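PDB 4CPD: alcohol dehydrogenase from Thermus sp., which probably catalyses the NAD-dependent oxidation of alcohols to aldehydes or ketones, as in other zinc-containing medium-chain dehydrogenases, and binds zinc and NAD. Local coordinates for residues A[39-44]-A[57-62]; A[63-68]-A[79-84]; A[172-177]-A[194-199]. All coordinates share one frame; numbering follows the deposited sequence.

Contact 1 of 3, residues A[39-44]-A[57-62]; sequences GSDLHL and LGHEFV. With ZN (zinc ion), chain E; NAD (nicotinamide-adenine-dinucleotide), chain G.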
loop_
_atom_site.group_PDB
_atom_site.type_symbol
_atom_site.label_atom_id
_atom_site.label_comp_id
_atom_site.label_asym_id
_atom_site.label_seq_id
_atom_site.Cartn_x
_atom_site.Cartn_y
_atom_site.Cartn_z
ATOM N N GLY A 39 -10.612 -1.510 22.827
ATOM C CA GLY A 39 -11.572 -0.791 21.998
ATOM C C GLY A 39 -12.422 -1.733 21.149
ATOM O O GLY A 39 -13.611 -1.481 20.965
ATOM N N SER A 40 -11.808 -2.811 20.637
ATOM C CA SER A 40 -12.519 -3.828 19.870
ATOM C C SER A 40 -13.660 -4.455 20.677
ATOM O O SER A 40 -14.670 -4.873 20.107
ATOM C CB SER A 40 -11.575 -4.943 19.408
ATOM O OG SER A 40 -10.507 -4.434 18.625
ATOM N N ASP A 41 -13.487 -4.530 21.996
ATOM C CA ASP A 41 -14.475 -5.123 22.853
ATOM C C ASP A 41 -15.703 -4.232 22.899
ATOM O O ASP A 41 -16.811 -4.697 23.169
ATOM C CB ASP A 41 -13.933 -5.346 24.267
ATOM C CG ASP A 41 -12.868 -6.420 24.345
ATOM O OD1 ASP A 41 -12.903 -7.419 23.572
ATOM O OD2 ASP A 41 -12.000 -6.265 25.240
ATOM N N LEU A 42 -15.526 -2.946 22.651
ATOM C CA LEU A 42 -16.694 -2.061 22.587
ATOM C C LEU A 42 -17.604 -2.338 21.394
ATOM O O LEU A 42 -18.793 -2.109 21.507
ATOM C CB LEU A 42 -16.274 -0.601 22.587
ATOM C CG LEU A 42 -15.605 -0.149 23.881
ATOM C CD1 LEU A 42 -15.127 1.297 23.752
ATOM C CD2 LEU A 42 -16.567 -0.321 25.060
ATOM N N HIS A 43 -17.059 -2.834 20.281
ATOM C CA HIS A 43 -17.891 -3.233 19.140
ATOM C C HIS A 43 -18.769 -4.448 19.508
ATOM O O HIS A 43 -19.954 -4.526 19.116
ATOM C CB HIS A 43 -17.051 -3.497 17.893
ATOM C CG HIS A 43 -16.163 -2.354 17.526
ATOM N ND1 HIS A 43 -14.815 -2.502 17.286
ATOM C CD2 HIS A 43 -16.424 -1.031 17.404
ATOM C CE1 HIS A 43 -14.289 -1.320 17.004
ATOM N NE2 HIS A 43 -15.242 -0.410 17.077
ATOM N N LEU A 44 -18.213 -5.381 20.281
ATOM C CA LEU A 44 -19.033 -6.436 20.854
ATOM C C LEU A 44 -20.127 -5.802 21.688
ATOM O O LEU A 44 -21.297 -6.018 21.424
ATOM C CB LEU A 44 -18.227 -7.389 21.727
ATOM C CG LEU A 44 -17.755 -8.602 20.940
ATOM C CD1 LEU A 44 -16.496 -8.244 20.202
ATOM C CD2 LEU A 44 -17.480 -9.816 21.797
ATOM N N LEU A 57 -15.826 -13.204 27.133
ATOM C CA LEU A 57 -15.246 -12.127 26.331
ATOM C C LEU A 57 -13.752 -11.937 26.574
ATOM O O LEU A 57 -13.193 -12.509 27.512
ATOM C CB LEU A 57 -15.970 -10.814 26.629
ATOM C CG LEU A 57 -17.476 -10.811 26.326
ATOM C CD1 LEU A 57 -18.085 -9.456 26.670
ATOM C CD2 LEU A 57 -17.756 -11.119 24.870
ATOM N N GLY A 58 -13.119 -11.137 25.712
ATOM C CA GLY A 58 -11.739 -10.670 25.913
ATOM C C GLY A 58 -10.674 -11.421 25.124
ATOM O O GLY A 58 -10.766 -12.644 24.935
ATOM N N HIS A 59 -9.667 -10.683 24.641
ATOM C CA HIS A 59 -8.566 -11.277 23.884
ATOM C C HIS A 59 -7.196 -10.698 24.267
ATOM O O HIS A 59 -6.192 -10.967 23.590
ATOM C CB HIS A 59 -8.814 -11.047 22.403
ATOM C CG HIS A 59 -9.129 -9.631 22.089
ATOM N ND1 HIS A 59 -10.426 -9.182 21.983
ATOM C CD2 HIS A 59 -8.330 -8.555 21.929
ATOM C CE1 HIS A 59 -10.408 -7.885 21.741
ATOM N NE2 HIS A 59 -9.148 -7.482 21.712
ATOM N N GLU A 60 -7.163 -9.894 25.330
ATOM C CA GLU A 60 -5.921 -9.388 25.867
ATOM C C GLU A 60 -5.559 -10.092 27.199
ATOM O O GLU A 60 -6.340 -10.026 28.142
ATOM C CB GLU A 60 -6.065 -7.929 26.124
ATOM C CG GLU A 60 -6.132 -7.038 24.902
ATOM C CD GLU A 60 -6.428 -5.610 25.331
ATOM O OE1 GLU A 60 -7.547 -5.338 25.796
ATOM O OE2 GLU A 60 -5.553 -4.742 25.248
ATOM N N PHE A 61 -4.395 -10.758 27.253
ATOM C CA PHE A 61 -3.999 -11.481 28.447
ATOM C C PHE A 61 -2.504 -11.618 28.658
ATOM O O PHE A 61 -1.701 -11.587 27.719
ATOM C CB PHE A 61 -4.576 -12.876 28.401
ATOM C CG PHE A 61 -3.934 -13.762 27.378
ATOM C CD1 PHE A 61 -4.288 -13.676 26.063
ATOM C CD2 PHE A 61 -2.981 -14.669 27.743
ATOM C CE1 PHE A 61 -3.692 -14.482 25.118
ATOM C CE2 PHE A 61 -2.374 -15.489 26.813
ATOM C CZ PHE A 61 -2.721 -15.391 25.495
ATOM N N VAL A 62 -2.158 -11.796 29.923
ATOM C CA VAL A 62 -0.847 -12.298 30.336
ATOM C C VAL A 62 -1.077 -13.220 31.525
ATOM O O VAL A 62 -1.940 -12.957 32.367
ATOM C CB VAL A 62 0.122 -11.139 30.716
ATOM C CG1 VAL A 62 -0.529 -10.199 31.719
ATOM C CG2 VAL A 62 1.466 -11.692 31.210
HETATM ZN ZN ZN E . -7.900 -5.769 20.926
HETATM P PA NAD G . -10.856 3.772 21.457
HETATM O O1A NAD G . -10.637 3.617 22.964
HETATM O O2A NAD G . -12.278 3.854 20.913
HETATM O O5B NAD G . -10.022 5.006 20.822
HETATM C C5B NAD G . -10.549 5.765 19.735
HETATM C C4B NAD G . -10.045 7.203 19.813
HETATM O O4B NAD G . -10.305 7.880 18.576
HETATM C C3B NAD G . -10.755 7.980 20.928
HETATM O O3B NAD G . -9.860 8.791 21.706
HETATM C C2B NAD G . -11.707 8.876 20.188
HETATM O O2B NAD G . -11.969 10.086 20.905
HETATM C C1B NAD G . -10.944 9.112 18.899
HETATM N N9A NAD G . -11.866 9.521 17.839
HETATM C C8A NAD G . -13.071 8.964 17.598
HETATM N N7A NAD G . -13.651 9.601 16.554
HETATM C C5A NAD G . -12.808 10.568 16.123
HETATM C C6A NAD G . -12.802 11.587 15.054
HETATM N N6A NAD G . -13.863 11.669 14.237
HETATM N N1A NAD G . -11.733 12.417 14.925
HETATM C C2A NAD G . -10.671 12.325 15.749
HETATM N N3A NAD G . -10.612 11.413 16.749
HETATM C C4A NAD G . -11.625 10.522 16.980
HETATM O O3 NAD G . -10.173 2.521 20.682
HETATM P PN NAD G . -8.659 1.952 20.792
HETATM O O1N NAD G . -8.703 0.959 21.937
HETATM O O2N NAD G . -7.622 3.076 20.681
HETATM O O5D NAD G . -8.547 1.166 19.383
HETATM C C5D NAD G . -8.262 1.958 18.213
HETATM C C4D NAD G . -8.912 1.472 16.919
HETATM O O4D NAD G . -8.071 0.458 16.352
HETATM C C3D NAD G . -10.296 0.848 17.099
HETATM O O3D NAD G . -11.075 1.125 15.922
HETATM C C2D NAD G . -9.994 -0.643 17.273
HETATM O O2D NAD G . -11.090 -1.549 16.987
HETATM C C1D NAD G . -8.813 -0.781 16.310
HETATM N N1N NAD G . -7.950 -1.945 16.570
HETATM C C2N NAD G . -7.544 -2.584 15.469
HETATM C C3N NAD G . -6.725 -3.702 15.529
HETATM C C7N NAD G . -6.333 -4.307 14.211
HETATM O O7N NAD G . -6.059 -5.492 14.112
HETATM N N7N NAD G . -6.274 -3.481 13.148
HETATM C C4N NAD G . -6.303 -4.172 16.784
HETATM C C5N NAD G . -6.733 -3.497 17.933
HETATM C C6N NAD G . -7.566 -2.373 17.802
HETATM O O HOH W 1 -8.093 -6.028 18.471
HETATM O O HOH W 2 -9.553 -7.677 25.108
#
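OD2 of D41, on the side chain that reaches toward H59, is gripped by two donors, the backbone N of C38 and a bound water whose oxygen lies 2.8 Å from OD2. The same water accepts the N-H of H59, 3.0 Å from its backbone N, and sits over the centre of the imidazole face. It also lies 3.2 Å from OE1 of E60, to which it can donate, though further acceptors nearby compete for its two protons. E60 turns its other oxygen, OE2, to a salt bridge with K340.

D41 and H59 meet tip to tip, OD1 coming obliquely to CE1 with the carboxylate and ring planes 55° apart; OD1 is poorly angled for a hydrogen bond to ND1. In H59, CG stands between the backbone N and the carbonyl carbon (chi1 50°), which turns the ring toward the helix and lets NE2 bind zinc at 2.3 Å. This is the active-site metal of the GroES-like catalytic domain, completed by C38, D152 and a second water at 2.5 Å from the zinc ion. S40 holds that water through OG, 2.9 Å away, and makes a weak bond to the ribose O2D of NAD. G39 N adds another weak bond, to the phosphate O1N. One turn on, L44 of the helix lies alongside L57 of the loop, the side chains pointing opposite ways, their CD2 methyls in contact.

Contact 2 of 3, residues A[63-68]-A[79-84]; sequences GQVEAV and DWVVGP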
loop_
_atom_site.group_PDB
_atom_site.type_symbol
_atom_site.label_atom_id
_atom_site.label_comp_id
_atom_site.label_asym_id
_atom_site.label_seq_id
_atom_site.Cartn_x
_atom_site.Cartn_y
_atom_site.Cartn_z
ATOM N N GLY A 63 -0.322 -14.298 31.598
ATOM C CA GLY A 63 -0.523 -15.253 32.683
ATOM C C GLY A 63 0.527 -16.317 32.738
ATOM O O GLY A 63 1.581 -16.176 32.156
ATOM N N GLN A 64 0.220 -17.391 33.448
ATOM C CA GLN A 64 1.136 -18.552 33.590
ATOM C C GLN A 64 0.533 -19.843 33.060
ATOM O O GLN A 64 -0.685 -20.083 33.159
ATOM C CB GLN A 64 1.476 -18.787 35.043
ATOM C CG GLN A 64 2.374 -17.735 35.633
ATOM C CD GLN A 64 2.567 -17.937 37.123
ATOM O OE1 GLN A 64 1.635 -17.731 37.905
ATOM N NE2 GLN A 64 3.770 -18.358 37.524
ATOM N N VAL A 65 1.404 -20.687 32.527
ATOM C CA VAL A 65 0.974 -21.925 31.916
ATOM C C VAL A 65 0.465 -22.877 33.004
ATOM O O VAL A 65 1.148 -23.125 33.954
ATOM C CB VAL A 65 2.154 -22.557 31.164
ATOM C CG1 VAL A 65 1.814 -23.935 30.614
ATOM C CG2 VAL A 65 2.585 -21.661 30.027
ATOM N N GLU A 66 -0.737 -23.398 32.872
ATOM C CA GLU A 66 -1.201 -24.462 33.758
ATOM C C GLU A 66 -0.758 -25.836 33.242
ATOM O O GLU A 66 -0.214 -26.644 33.974
ATOM C CB GLU A 66 -2.712 -24.443 33.829
ATOM C CG GLU A 66 -3.298 -25.171 35.027
ATOM C CD GLU A 66 -3.403 -24.270 36.251
ATOM O OE1 GLU A 66 -2.376 -24.070 36.922
ATOM O OE2 GLU A 66 -4.507 -23.752 36.547
ATOM N N ALA A 67 -1.003 -26.077 31.962
ATOM C CA ALA A 67 -0.725 -27.362 31.341
ATOM C C ALA A 67 -0.495 -27.223 29.838
ATOM O O ALA A 67 -0.884 -26.227 29.238
ATOM C CB ALA A 67 -1.887 -28.302 31.591
ATOM N N VAL A 68 0.136 -28.233 29.252
ATOM C CA VAL A 68 0.425 -28.279 27.819
ATOM C C VAL A 68 0.169 -29.677 27.200
ATOM O O VAL A 68 0.365 -30.708 27.831
ATOM C CB VAL A 68 1.892 -27.872 27.532
ATOM C CG1 VAL A 68 2.135 -26.408 27.891
ATOM C CG2 VAL A 68 2.874 -28.797 28.254
ATOM N N ASP A 79 5.619 -21.238 33.533
ATOM C CA ASP A 79 6.051 -20.194 32.623
ATOM C C ASP A 79 5.074 -19.043 32.419
ATOM O O ASP A 79 3.899 -19.249 32.140
ATOM C CB ASP A 79 6.400 -20.813 31.263
ATOM C CG ASP A 79 7.656 -21.678 31.303
ATOM O OD1 ASP A 79 8.345 -21.729 32.351
ATOM O OD2 ASP A 79 7.956 -22.294 30.255
ATOM N N TRP A 80 5.607 -17.832 32.564
ATOM C CA TRP A 80 4.891 -16.611 32.259
ATOM C C TRP A 80 4.830 -16.436 30.751
ATOM O O TRP A 80 5.849 -16.524 30.064
ATOM C CB TRP A 80 5.576 -15.397 32.892
ATOM C CG TRP A 80 5.246 -15.254 34.333
ATOM C CD1 TRP A 80 5.941 -15.774 35.376
ATOM C CD2 TRP A 80 4.121 -14.576 34.901
ATOM N NE1 TRP A 80 5.319 -15.468 36.556
ATOM C CE2 TRP A 80 4.198 -14.731 36.294
ATOM C CE3 TRP A 80 3.064 -13.860 34.374
ATOM C CZ2 TRP A 80 3.256 -14.189 37.165
ATOM C CZ3 TRP A 80 2.137 -13.316 35.245
ATOM C CH2 TRP A 80 2.240 -13.489 36.624
ATOM N N VAL A 81 3.632 -16.185 30.241
ATOM C CA VAL A 81 3.441 -16.070 28.808
ATOM C C VAL A 81 2.468 -14.964 28.423
ATOM O O VAL A 81 1.639 -14.496 29.220
ATOM C CB VAL A 81 2.923 -17.371 28.171
ATOM C CG1 VAL A 81 3.953 -18.482 28.303
ATOM C CG2 VAL A 81 1.565 -17.761 28.766
ATOM N N VAL A 82 2.612 -14.560 27.170
ATOM C CA VAL A 82 1.697 -13.683 26.531
ATOM C C VAL A 82 1.471 -14.209 25.082
ATOM O O VAL A 82 2.238 -15.035 24.556
ATOM C CB VAL A 82 2.245 -12.277 26.574
ATOM C CG1 VAL A 82 3.326 -12.107 25.531
ATOM C CG2 VAL A 82 1.136 -11.265 26.320
ATOM N N GLY A 83 0.393 -13.789 24.445
ATOM C CA GLY A 83 0.095 -14.297 23.102
ATOM C C GLY A 83 -0.684 -13.285 22.311
ATOM O O GLY A 83 -1.342 -12.431 22.895
ATOM N N PRO A 84 -0.599 -13.362 20.984
ATOM C CA PRO A 84 -1.438 -12.556 20.102
ATOM C C PRO A 84 -2.932 -12.749 20.355
ATOM O O PRO A 84 -3.369 -13.833 20.695
ATOM C CB PRO A 84 -1.110 -13.096 18.722
ATOM C CG PRO A 84 0.270 -13.613 18.857
ATOM C CD PRO A 84 0.305 -14.231 20.217
#
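G63 and V81 form an antiparallel hydrogen-bonded pair, and next to it Q64 and W80 form a non-hydrogen-bonded pair whose CA atoms are 4.4 Å apart. The two strands belong to one beta hairpin of the GroES-like domain. Its register is set by G63 N to V81 O at 3.1 Å and by the return bond from V81 N to G63 O at 2.8 Å. A third bond, from V65 N to D79 O, extends the pairing to the residue just before strand 80-82. The strands nevertheless run at 109° to one another over these short segments, and strand 60-68 soon leaves 80-82, while its other edge stays paired with strand 28-37, where E66 and A67 form a classic beta bulge opposite L29.

On the Q64 side, the glutamine chain crosses the W80 indole obliquely over one face. CG makes a CH-pi contact, 3.7 Å from the centroid of the five-membered ring and 14° off its normal, and beyond it the amide stacks with its plane 16° from that of the ring. NE2 passes near NE1, but both are donors, and NE2 bonds to G78 O. An alanine in place of W80 would probably leave the glutamine chain without the surface it lies on and H33 without its edge-to-face partner.

V65 and V81 meet from the other side of the pairing, crossing at about a right angle. V65 CG2, anti to the carbonyl carbon and beside the backbone N, reaches V81 CG1 at 3.9 Å.

Contact 3 of 3, residues A[172-177]-A[194-199]; sequences VAVIGA and SKILAI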
loop_
_atom_site.group_PDB
_atom_site.type_symbol
_atom_site.label_atom_id
_atom_site.label_comp_id
_atom_site.label_asym_id
_atom_site.label_seq_id
_atom_site.Cartn_x
_atom_site.Cartn_y
_atom_site.Cartn_z
ATOM N N VAL A 172 5.370 11.973 11.164
ATOM C CA VAL A 172 4.273 11.046 11.266
ATOM C C VAL A 172 3.045 11.729 11.818
ATOM O O VAL A 172 3.138 12.423 12.820
ATOM C CB VAL A 172 4.626 9.929 12.247
ATOM C CG1 VAL A 172 3.580 8.833 12.225
ATOM C CG2 VAL A 172 5.976 9.347 11.916
ATOM N N ALA A 173 1.886 11.504 11.212
ATOM C CA ALA A 173 0.643 11.930 11.838
ATOM C C ALA A 173 -0.133 10.719 12.321
ATOM O O ALA A 173 -0.252 9.750 11.594
ATOM C CB ALA A 173 -0.192 12.730 10.864
ATOM N N VAL A 174 -0.667 10.778 13.538
ATOM C CA VAL A 174 -1.461 9.677 14.091
ATOM C C VAL A 174 -2.845 10.204 14.355
ATOM O O VAL A 174 -3.006 11.168 15.085
ATOM C CB VAL A 174 -0.894 9.168 15.420
ATOM C CG1 VAL A 174 -1.720 8.021 15.961
ATOM C CG2 VAL A 174 0.558 8.762 15.247
ATOM N N ILE A 175 -3.845 9.569 13.764
ATOM C CA ILE A 175 -5.222 10.025 13.896
ATOM C C ILE A 175 -5.910 9.080 14.862
ATOM O O ILE A 175 -6.100 7.892 14.566
ATOM C CB ILE A 175 -5.946 10.059 12.528
ATOM C CG1 ILE A 175 -5.336 11.145 11.634
ATOM C CG2 ILE A 175 -7.424 10.339 12.686
ATOM C CD1 ILE A 175 -5.670 10.988 10.163
ATOM N N GLY A 176 -6.272 9.624 16.022
ATOM C CA GLY A 176 -6.789 8.826 17.121
ATOM C C GLY A 176 -5.752 8.739 18.221
ATOM O O GLY A 176 -4.703 8.125 18.057
ATOM N N ALA A 177 -6.057 9.370 19.348
ATOM C CA ALA A 177 -5.200 9.339 20.531
ATOM C C ALA A 177 -5.747 8.423 21.632
ATOM O O ALA A 177 -5.422 8.593 22.789
ATOM C CB ALA A 177 -5.020 10.746 21.069
ATOM N N SER A 194 11.126 12.482 13.391
ATOM C CA SER A 194 11.566 13.847 13.572
ATOM C C SER A 194 10.453 14.724 14.130
ATOM O O SER A 194 10.700 15.775 14.719
ATOM C CB SER A 194 12.050 14.436 12.238
ATOM O OG SER A 194 10.995 14.551 11.318
ATOM N N LYS A 195 9.227 14.304 13.937
ATOM C CA LYS A 195 8.109 15.051 14.434
ATOM C C LYS A 195 6.834 14.181 14.319
ATOM O O LYS A 195 6.625 13.484 13.326
ATOM C CB LYS A 195 7.944 16.325 13.630
ATOM C CG LYS A 195 6.734 17.144 14.070
ATOM C CD LYS A 195 6.549 18.409 13.256
ATOM C CE LYS A 195 7.554 19.481 13.649
ATOM N NZ LYS A 195 7.135 20.807 13.112
ATOM N N ILE A 196 5.990 14.242 15.340
ATOM C CA ILE A 196 4.818 13.411 15.451
ATOM C C ILE A 196 3.654 14.293 15.770
ATOM O O ILE A 196 3.755 15.121 16.655
ATOM C CB ILE A 196 4.942 12.390 16.607
ATOM C CG1 ILE A 196 6.214 11.548 16.463
ATOM C CG2 ILE A 196 3.696 11.500 16.672
ATOM C CD1 ILE A 196 6.497 10.685 17.674
ATOM N N LEU A 197 2.537 14.088 15.084
ATOM C CA LEU A 197 1.327 14.892 15.279
ATOM C C LEU A 197 0.159 14.011 15.676
ATOM O O LEU A 197 -0.095 12.989 15.042
ATOM C CB LEU A 197 0.981 15.610 13.984
ATOM C CG LEU A 197 2.163 16.407 13.457
ATOM C CD1 LEU A 197 2.356 16.206 11.970
ATOM C CD2 LEU A 197 1.987 17.869 13.788
ATOM N N ALA A 198 -0.567 14.413 16.705
ATOM C CA ALA A 198 -1.666 13.611 17.202
ATOM C C ALA A 198 -2.931 14.378 16.996
ATOM O O ALA A 198 -3.040 15.506 17.423
ATOM C CB ALA A 198 -1.475 13.259 18.672
ATOM N N ILE A 199 -3.877 13.755 16.314
ATOM C CA ILE A 199 -5.153 14.345 16.033
ATOM C C ILE A 199 -6.185 13.536 16.788
ATOM O O ILE A 199 -6.253 12.313 16.634
ATOM C CB ILE A 199 -5.467 14.303 14.529
ATOM C CG1 ILE A 199 -4.528 15.230 13.755
ATOM C CG2 ILE A 199 -6.908 14.720 14.257
ATOM C CD1 ILE A 199 -3.252 14.581 13.287
#
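V172 to I175 run beside I196 to I199 in parallel register, V172 level with I196 and I175 with I199, the short axes 18° apart. Five backbone bonds lace them together, from V172 N to K195 O at one end to G176 N and I199 O, 2.8 Å apart, at the other.

The packing is a matter of small residues set beside large ones. On the face carrying A173, I175, L197 and I199, the A173 methyl is the low point, and two bulkier neighbours border it. L197 flanks it with CB, 4.4 Å from A173 CB. I199 comes from farther along: CG1, anti to the carbonyl carbon (chi1 -68°), runs back along the strand, and the second torsion, near a right angle, swings CD1 across to 4.3 Å from A173 CB. On the same side, farther along, I175 meets the base of I199, its CG1 4.3 Å from I199 CB. M256 of helix 247-256 packs on A173 and I175, while V228 of helix 224-231 covers L197 and I199, so two helices share this face.

Through the sheet, the pattern recurs with the partners exchanged. Here A198 is the low point, level with the branched V174. V174 has CG1 anti to the backbone N, which places CG2 back toward I196, and the two CG2 methyls meet diagonally at 4.4 Å.

At G176 the chain turns with phi 108°, where a side chain would press on the carbonyl O of I175, and the residue touches NAD. A177 N then bonds to OD2 of D200, which itself binds NAD. Strand, glycine turn, helix 179-190 and strand make up the beta-alpha-beta unit of a Rossmann fold, G176 being the first glycine of its apparent GxGxxG sequence.

How the contacts relate
Contacts 1 and 2 are consecutive uses of one strand, 60-68: the zinc ligand H59 just precedes it, its first residues close contact 1, and those that follow form the hairpin. Their centres lie 18 Å apart, yet they touch directly, V62 CG2 resting 3.4 Å from V81 O and F61 O meeting V82 CG2. Contact 2 is away from the metal and the cofactor. Contact 3 belongs to the other half of the molecule, its centre 25 Å from that of contact 1, with about 11 Å between nearest atoms. NAD bridges that gap, reached by G39, S40 and H43 on one side and by G176 on the other. Contacts 2 and 3 flank the chain's centre, 34 Å apart between centres.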